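Local coordinates for uncharacterized ABC transporter solute-binding protein yclQ (Bacillus subtilis subsp. subtilis str. 168, PDB 3GFV) that captures iron-free and ferric petrobactin, and its precursor 3,4-dihydroxybenzoic acid, as the solute-binding component of the YclNOPQ ABC transporter, at residues A[185-188]-A[192-195]; A[107-112]-A[116-121]. All blocks are in the same frame, centred on the assembly; numbering follows the deposited sequence.

Contact 1 of 2, residues A[185-188]-A[192-195]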
ATOM      1  N   SER A 185      -9.576  -5.483  13.676  1.00 20.93           N
ATOM      2  CA  SER A 185      -9.668  -6.559  12.713  1.00 18.91           C
ATOM      3  C   SER A 185      -8.280  -7.129  12.446  1.00 18.43           C
ATOM      4  O   SER A 185      -7.293  -6.413  12.546  1.00 22.56           O
ATOM      5  CB  SER A 185     -10.336  -6.094  11.427  1.00 25.92           C
ATOM      6  OG  SER A 185      -9.668  -4.953  10.932  1.00 29.29           O
ATOM      7  N   ALA A 186      -8.231  -8.418  12.129  1.00 20.09           N
ATOM      8  CA  ALA A 186      -6.969  -9.142  11.969  1.00 16.98           C
ATOM      9  C   ALA A 186      -6.705  -9.459  10.517  1.00 22.70           C
ATOM     10  O   ALA A 186      -7.638  -9.708   9.755  1.00 21.87           O
ATOM     11  CB  ALA A 186      -6.994 -10.454  12.800  1.00 20.67           C
ATOM     12  N   PHE A 187      -5.418  -9.497  10.171  1.00 19.96           N
ATOM     13  CA  PHE A 187      -4.967  -9.708   8.815  1.00 20.10           C
ATOM     14  C   PHE A 187      -3.872 -10.760   8.823  1.00 19.53           C
ATOM     15  O   PHE A 187      -2.870 -10.626   9.549  1.00 22.88           O
ATOM     16  CB  PHE A 187      -4.411  -8.394   8.276  1.00 20.27           C
ATOM     17  CG  PHE A 187      -5.459  -7.357   8.041  1.00 19.88           C
ATOM     18  CD1 PHE A 187      -6.065  -7.246   6.790  1.00 22.80           C
ATOM     19  CD2 PHE A 187      -5.850  -6.489   9.064  1.00 22.18           C
ATOM     20  CE1 PHE A 187      -7.045  -6.283   6.563  1.00 24.62           C
ATOM     21  CE2 PHE A 187      -6.827  -5.525   8.843  1.00 25.24           C
ATOM     22  CZ  PHE A 187      -7.419  -5.418   7.592  1.00 23.48           C
ATOM     23  N   GLY A 188      -4.065 -11.799   8.022  1.00 19.97           N
ATOM     24  CA  GLY A 188      -3.083 -12.855   7.919  1.00 24.56           C
ATOM     25  C   GLY A 188      -2.579 -12.975   6.496  1.00 21.88           C
ATOM     26  O   GLY A 188      -2.742 -12.047   5.678  1.00 22.65           O
ATOM     27  N   ARG A 192      -5.032  -8.023   2.879  1.00 24.51           N
ATOM     28  CA  ARG A 192      -4.563  -6.700   2.531  1.00 29.06           C
ATOM     29  C   ARG A 192      -3.168  -6.405   3.089  1.00 28.17           C
ATOM     30  O   ARG A 192      -2.343  -5.796   2.429  1.00 25.18           O
ATOM     31  CB  ARG A 192      -5.564  -5.681   3.060  1.00 27.29           C
ATOM     32  CG  ARG A 192      -5.169  -4.260   2.790  1.00 33.60           C
ATOM     33  CD  ARG A 192      -6.252  -3.369   3.361  1.00 42.25           C
ATOM     34  NE  ARG A 192      -6.184  -2.023   2.824  1.00 56.58           N
ATOM     35  CZ  ARG A 192      -7.128  -1.111   3.011  1.00 66.83           C
ATOM     36  NH1 ARG A 192      -8.213  -1.411   3.720  1.00 68.23           N
ATOM     37  NH2 ARG A 192      -6.984   0.096   2.489  1.00 68.26           N
ATOM     38  N   TYR A 193      -2.890  -6.861   4.306  1.00 22.65           N
ATOM     39  CA  TYR A 193      -1.583  -6.612   4.910  1.00 23.64           C
ATOM     40  C   TYR A 193      -0.789  -7.897   5.095  1.00 26.64           C
ATOM     41  O   TYR A 193       0.189  -7.949   5.865  1.00 26.32           O
ATOM     42  CB  TYR A 193      -1.719  -5.858   6.248  1.00 24.16           C
ATOM     43  CG  TYR A 193      -2.512  -4.574   6.128  1.00 23.27           C
ATOM     44  CD1 TYR A 193      -2.078  -3.534   5.311  1.00 28.42           C
ATOM     45  CD2 TYR A 193      -3.711  -4.408   6.808  1.00 24.79           C
ATOM     46  CE1 TYR A 193      -2.822  -2.364   5.189  1.00 31.46           C
ATOM     47  CE2 TYR A 193      -4.445  -3.249   6.699  1.00 30.08           C
ATOM     48  CZ  TYR A 193      -3.994  -2.224   5.886  1.00 43.47           C
ATOM     49  OH  TYR A 193      -4.724  -1.059   5.771  1.00 45.62           O
ATOM     50  N   GLY A 194      -1.199  -8.923   4.361  1.00 23.67           N
ATOM     51  CA  GLY A 194      -0.511 -10.195   4.350  1.00 22.55           C
ATOM     52  C   GLY A 194       0.970 -10.138   4.010  1.00 25.18           C
ATOM     53  O   GLY A 194       1.704 -11.059   4.356  1.00 22.68           O
ATOM     54  N   LEU A 195       1.424  -9.092   3.322  1.00 19.98           N
ATOM     55  CA  LEU A 195       2.835  -9.058   2.915  1.00 18.95           C
ATOM     56  C   LEU A 195       3.811  -9.159   4.088  1.00 21.33           C
ATOM     57  O   LEU A 195       4.943  -9.613   3.911  1.00 20.20           O
ATOM     58  CB  LEU A 195       3.152  -7.843   2.027  1.00 21.13           C
ATOM     59  CG  LEU A 195       3.418  -6.496   2.705  1.00 21.91           C
ATOM     60  CD1 LEU A 195       4.004  -5.541   1.661  1.00 24.92           C
ATOM     61  CD2 LEU A 195       2.129  -5.941   3.280  1.00 23.83           C
TER
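A T-shaped aromatic pair, Phe187 against Tyr193, joins strand 183-187 to the loop that leads into helix 195-198, within the mixed-sheet lobe of this periplasmic binding protein fold. It is a clear example of two segments close in sequence held together by ring packing alone, without a hydrogen bond between them. Tyr193 presents its edge: its CD2 stands 3.5 Å above the Phe187 ring plane, over the ring centre, and so lies at similar range from all six ring carbons. The ring centroids are 4.7 Å apart and the planes meet at 67°. CE2 of Tyr193 completes the edge by reaching CZ of Phe187 at 3.8 Å. Phe187 can offer this face because its CG sits beside the backbone N and opposite the carbonyl carbon (chi1 -70°), which sends the ring off the strand toward that loop. Val176 and Met178 of strand 173-180 also touch Tyr193, and helix 271-276 reaches it through Trp274 and Tyr275, placing the pair in the interior of the lobe.

Arg192 uses its two ends differently. Arg192 CB comes obliquely to Phe187 CE1 at 3.9 Å. The chain beyond, extended from CG to NE, runs along a face of the Tyr193 ring, with Arg192 CG 3.8 Å above the ring centre. The guanidinium then leaves the aromatic pair for the carbonyl oxygen of Thr213 and a phosphate ion probably left from crystallisation, its NH1 serving both. One face of that guanidinium is met by the hydroxyl OH of Tyr193, 3.4 Å above the plane and displaced toward the rim.

Contact 2 of 2, residues A[107-112]-A[116-121]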
ATOM      1  N   GLU A 107     -14.627  -0.325 -10.003  1.00 25.97           N
ATOM      2  CA  GLU A 107     -15.921  -0.280 -10.658  1.00 25.80           C
ATOM      3  C   GLU A 107     -16.155   0.910 -11.574  1.00 29.28           C
ATOM      4  O   GLU A 107     -17.166   0.958 -12.267  1.00 32.43           O
ATOM      5  CB  GLU A 107     -17.039  -0.315  -9.612  1.00 37.70           C
ATOM      6  CG  GLU A 107     -17.764  -1.632  -9.542  1.00 47.77           C
ATOM      7  CD  GLU A 107     -19.072  -1.491  -8.789  1.00 46.88           C
ATOM      8  OE1 GLU A 107     -20.141  -1.516  -9.433  1.00 42.29           O
ATOM      9  OE2 GLU A 107     -19.013  -1.314  -7.559  1.00 53.74           O
ATOM     10  N   SER A 108     -15.249   1.882 -11.571  1.00 27.30           N
ATOM     11  CA  SER A 108     -15.416   3.053 -12.433  1.00 28.25           C
ATOM     12  C   SER A 108     -14.473   3.005 -13.632  1.00 29.46           C
ATOM     13  O   SER A 108     -14.296   3.998 -14.328  1.00 27.76           O
ATOM     14  CB  SER A 108     -15.193   4.351 -11.648  1.00 33.33           C
ATOM     15  OG  SER A 108     -16.261   4.544 -10.735  1.00 40.23           O
ATOM     16  N   TYR A 109     -13.874   1.843 -13.857  1.00 27.55           N
ATOM     17  CA  TYR A 109     -12.970   1.669 -15.006  1.00 26.99           C
ATOM     18  C   TYR A 109     -13.630   2.110 -16.313  1.00 31.48           C
ATOM     19  O   TYR A 109     -13.030   2.824 -17.117  1.00 27.74           O
ATOM     20  CB  TYR A 109     -12.513   0.214 -15.103  1.00 24.50           C
ATOM     21  CG  TYR A 109     -11.597  -0.036 -16.294  1.00 25.69           C
ATOM     22  CD1 TYR A 109     -10.306   0.481 -16.314  1.00 27.74           C
ATOM     23  CD2 TYR A 109     -12.018  -0.790 -17.378  1.00 31.54           C
ATOM     24  CE1 TYR A 109      -9.456   0.257 -17.409  1.00 23.80           C
ATOM     25  CE2 TYR A 109     -11.176  -1.022 -18.467  1.00 31.79           C
ATOM     26  CZ  TYR A 109      -9.901  -0.493 -18.473  1.00 28.18           C
ATOM     27  OH  TYR A 109      -9.046  -0.728 -19.548  1.00 38.09           O
ATOM     28  N   LYS A 110     -14.880   1.711 -16.525  1.00 30.71           N
ATOM     29  CA  LYS A 110     -15.552   2.072 -17.767  1.00 31.49           C
ATOM     30  C   LYS A 110     -15.702   3.591 -17.909  1.00 28.32           C
ATOM     31  O   LYS A 110     -15.545   4.142 -19.001  1.00 29.63           O
ATOM     32  CB  LYS A 110     -16.919   1.388 -17.825  1.00 36.60           C
ATOM     33  CG  LYS A 110     -17.751   1.741 -19.014  1.00 36.90           C
ATOM     34  CD  LYS A 110     -18.994   0.854 -19.041  1.00 43.79           C
ATOM     35  CE  LYS A 110     -20.016   1.352 -20.047  1.00 44.41           C
ATOM     36  NZ  LYS A 110     -21.154   0.401 -20.138  1.00 49.46           N
ATOM     37  N   GLU A 111     -16.022   4.261 -16.800  1.00 33.28           N
ATOM     38  CA  GLU A 111     -16.234   5.711 -16.799  1.00 37.52           C
ATOM     39  C   GLU A 111     -14.926   6.467 -17.073  1.00 29.02           C
ATOM     40  O   GLU A 111     -14.894   7.445 -17.822  1.00 31.33           O
ATOM     41  CB  GLU A 111     -16.851   6.164 -15.460  1.00 46.54           C
ATOM     42  CG  GLU A 111     -17.836   7.323 -15.586  1.00 57.25           C
ATOM     43  CD  GLU A 111     -18.434   7.794 -14.248  1.00 66.09           C
ATOM     44  OE1 GLU A 111     -18.696   9.015 -14.128  1.00 69.32           O
ATOM     45  OE2 GLU A 111     -18.655   6.965 -13.329  1.00 59.74           O
ATOM     46  N   PHE A 112     -13.843   6.012 -16.452  1.00 24.95           N
ATOM     47  CA  PHE A 112     -12.548   6.646 -16.639  1.00 24.79           C
ATOM     48  C   PHE A 112     -12.066   6.440 -18.075  1.00 25.75           C
ATOM     49  O   PHE A 112     -11.481   7.341 -18.676  1.00 26.27           O
ATOM     50  CB  PHE A 112     -11.539   6.042 -15.669  1.00 26.86           C
ATOM     51  CG  PHE A 112     -11.568   6.656 -14.273  1.00 23.15           C
ATOM     52  CD1 PHE A 112     -11.268   8.005 -14.086  1.00 27.02           C
ATOM     53  CD2 PHE A 112     -11.859   5.872 -13.159  1.00 25.27           C
ATOM     54  CE1 PHE A 112     -11.252   8.560 -12.802  1.00 24.71           C
ATOM     55  CE2 PHE A 112     -11.863   6.424 -11.872  1.00 27.99           C
ATOM     56  CZ  PHE A 112     -11.551   7.763 -11.698  1.00 28.74           C
ATOM     57  N   ALA A 116      -9.997   8.896 -20.971  1.00 25.87           N
ATOM     58  CA  ALA A 116      -8.644   8.697 -21.477  1.00 25.85           C
ATOM     59  C   ALA A 116      -8.271   7.241 -21.299  1.00 25.42           C
ATOM     60  O   ALA A 116      -8.960   6.501 -20.578  1.00 26.54           O
ATOM     61  CB  ALA A 116      -7.667   9.585 -20.713  1.00 29.20           C
ATOM     62  N   PRO A 117      -7.172   6.825 -21.940  1.00 28.03           N
ATOM     63  CA  PRO A 117      -6.692   5.469 -21.672  1.00 26.17           C
ATOM     64  C   PRO A 117      -6.470   5.300 -20.180  1.00 21.56           C
ATOM     65  O   PRO A 117      -5.861   6.159 -19.546  1.00 23.63           O
ATOM     66  CB  PRO A 117      -5.366   5.398 -22.454  1.00 21.53           C
ATOM     67  CG  PRO A 117      -5.568   6.408 -23.596  1.00 29.14           C
ATOM     68  CD  PRO A 117      -6.375   7.525 -22.965  1.00 21.99           C
ATOM     69  N   THR A 118      -6.975   4.201 -19.635  1.00 23.52           N
ATOM     70  CA  THR A 118      -6.933   3.972 -18.208  1.00 19.53           C
ATOM     71  C   THR A 118      -6.346   2.607 -17.956  1.00 20.65           C
ATOM     72  O   THR A 118      -6.696   1.636 -18.630  1.00 26.98           O
ATOM     73  CB  THR A 118      -8.353   4.030 -17.617  1.00 22.68           C
ATOM     74  OG1 THR A 118      -8.886   5.333 -17.860  1.00 24.92           O
ATOM     75  CG2 THR A 118      -8.333   3.761 -16.108  1.00 21.26           C
ATOM     76  N   ILE A 119      -5.439   2.541 -16.993  1.00 21.79           N
ATOM     77  CA  ILE A 119      -4.857   1.272 -16.610  1.00 22.23           C
ATOM     78  C   ILE A 119      -5.031   1.090 -15.114  1.00 22.78           C
ATOM     79  O   ILE A 119      -4.994   2.049 -14.350  1.00 22.68           O
ATOM     80  CB  ILE A 119      -3.362   1.180 -17.010  1.00 21.19           C
ATOM     81  CG1 ILE A 119      -2.532   2.247 -16.265  1.00 22.22           C
ATOM     82  CG2 ILE A 119      -3.227   1.297 -18.557  1.00 26.43           C
ATOM     83  CD1 ILE A 119      -1.021   2.173 -16.507  1.00 23.89           C
ATOM     84  N   TYR A 120      -5.223  -0.159 -14.722  1.00 20.49           N
ATOM     85  CA  TYR A 120      -5.307  -0.549 -13.314  1.00 22.15           C
ATOM     86  C   TYR A 120      -3.962  -1.053 -12.813  1.00 21.96           C
ATOM     87  O   TYR A 120      -3.397  -1.998 -13.393  1.00 26.20           O
ATOM     88  CB  TYR A 120      -6.359  -1.639 -13.206  1.00 22.52           C
ATOM     89  CG  TYR A 120      -6.562  -2.187 -11.822  1.00 22.62           C
ATOM     90  CD1 TYR A 120      -7.657  -1.792 -11.068  1.00 24.96           C
ATOM     91  CD2 TYR A 120      -5.693  -3.128 -11.292  1.00 28.07           C
ATOM     92  CE1 TYR A 120      -7.875  -2.314  -9.790  1.00 27.51           C
ATOM     93  CE2 TYR A 120      -5.899  -3.654 -10.002  1.00 30.13           C
ATOM     94  CZ  TYR A 120      -6.998  -3.232  -9.269  1.00 33.33           C
ATOM     95  OH  TYR A 120      -7.230  -3.725  -8.000  1.00 36.51           O
ATOM     96  N   LEU A 121      -3.428  -0.424 -11.765  1.00 19.68           N
ATOM     97  CA  LEU A 121      -2.144  -0.864 -11.191  1.00 17.89           C
ATOM     98  C   LEU A 121      -2.247  -1.136  -9.679  1.00 29.21           C
ATOM     99  O   LEU A 121      -1.446  -0.629  -8.888  1.00 35.24           O
ATOM    100  CB  LEU A 121      -1.042   0.174 -11.402  1.00 18.75           C
ATOM    101  CG  LEU A 121      -0.677   0.471 -12.862  1.00 21.15           C
ATOM    102  CD1 LEU A 121       0.466   1.492 -12.944  1.00 24.25           C
ATOM    103  CD2 LEU A 121      -0.317  -0.815 -13.629  1.00 25.90           C
TER
HETATM  104  O   HOH W   1      -8.847   2.183 -20.749  1.00 31.05           O
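The Tyr109 ring meets Thr118 with its edge: the carbonyl oxygen of Thr118 lies near the ring plane, 3.3 Å from Tyr109 CE1. The methyl CG2 of Thr118 comes from out of the plane, 3.8 Å from Tyr109 CD1, the two side chains passing alongside one another, pointed opposite ways. Tyr109 reaches the strand because its CG is anti to the backbone N (chi1 179°), which carries the ring across from the helix. The Phe112 ring leads away from Thr118 to meet the rings of Phe40 and Phe88, while Phe112 CB stays beside Thr118, 3.5 Å from Thr118 OG1.

These residues close a beta-alpha-beta crossover, in which strand 98-101, helix 109-115 and strand 118-120 follow one another and the last strand forms an outer edge of the five-stranded parallel sheet. Ile99 and Ile101 of the first strand touch Phe112, and Ile101 also touches Tyr109.

Where helix gives way to strand, Ala116 N donates to Phe112 O at 3.1 Å (N-H...O 159°), an i to i+4 bond of the alpha-helical kind that finishes helix 109-115. The hydroxyl OG1 of Thr118 turns back within its own segment and donates to Ala116 O from above the carbonyl plane. A water links the two elements as well: it accepts from Thr118 N at 3.0 Å and is hydrogen-bonded to Tyr109 OH, 3.2 Å away.

Both contacts bring together segments separated by three residues, and both are largely buried, yet they serve different lobes; the pair illustrates how similar short connections can be closed by different chemistry. The centre of contact 1 is about 12 Å from the centre of the chain, that of contact 2 about 19 Å. Contact 1 joins a strand to the following loop through aromatic packing, with no hydrogen bond between its segments. Contact 2 joins a helix to the edge strand of the parallel sheet, and there polar links, direct and through water, accompany the packing. Contacts 1 and 2 share no element, and with centres about 27 Å apart and nearest atoms about 11 Å apart they do not touch.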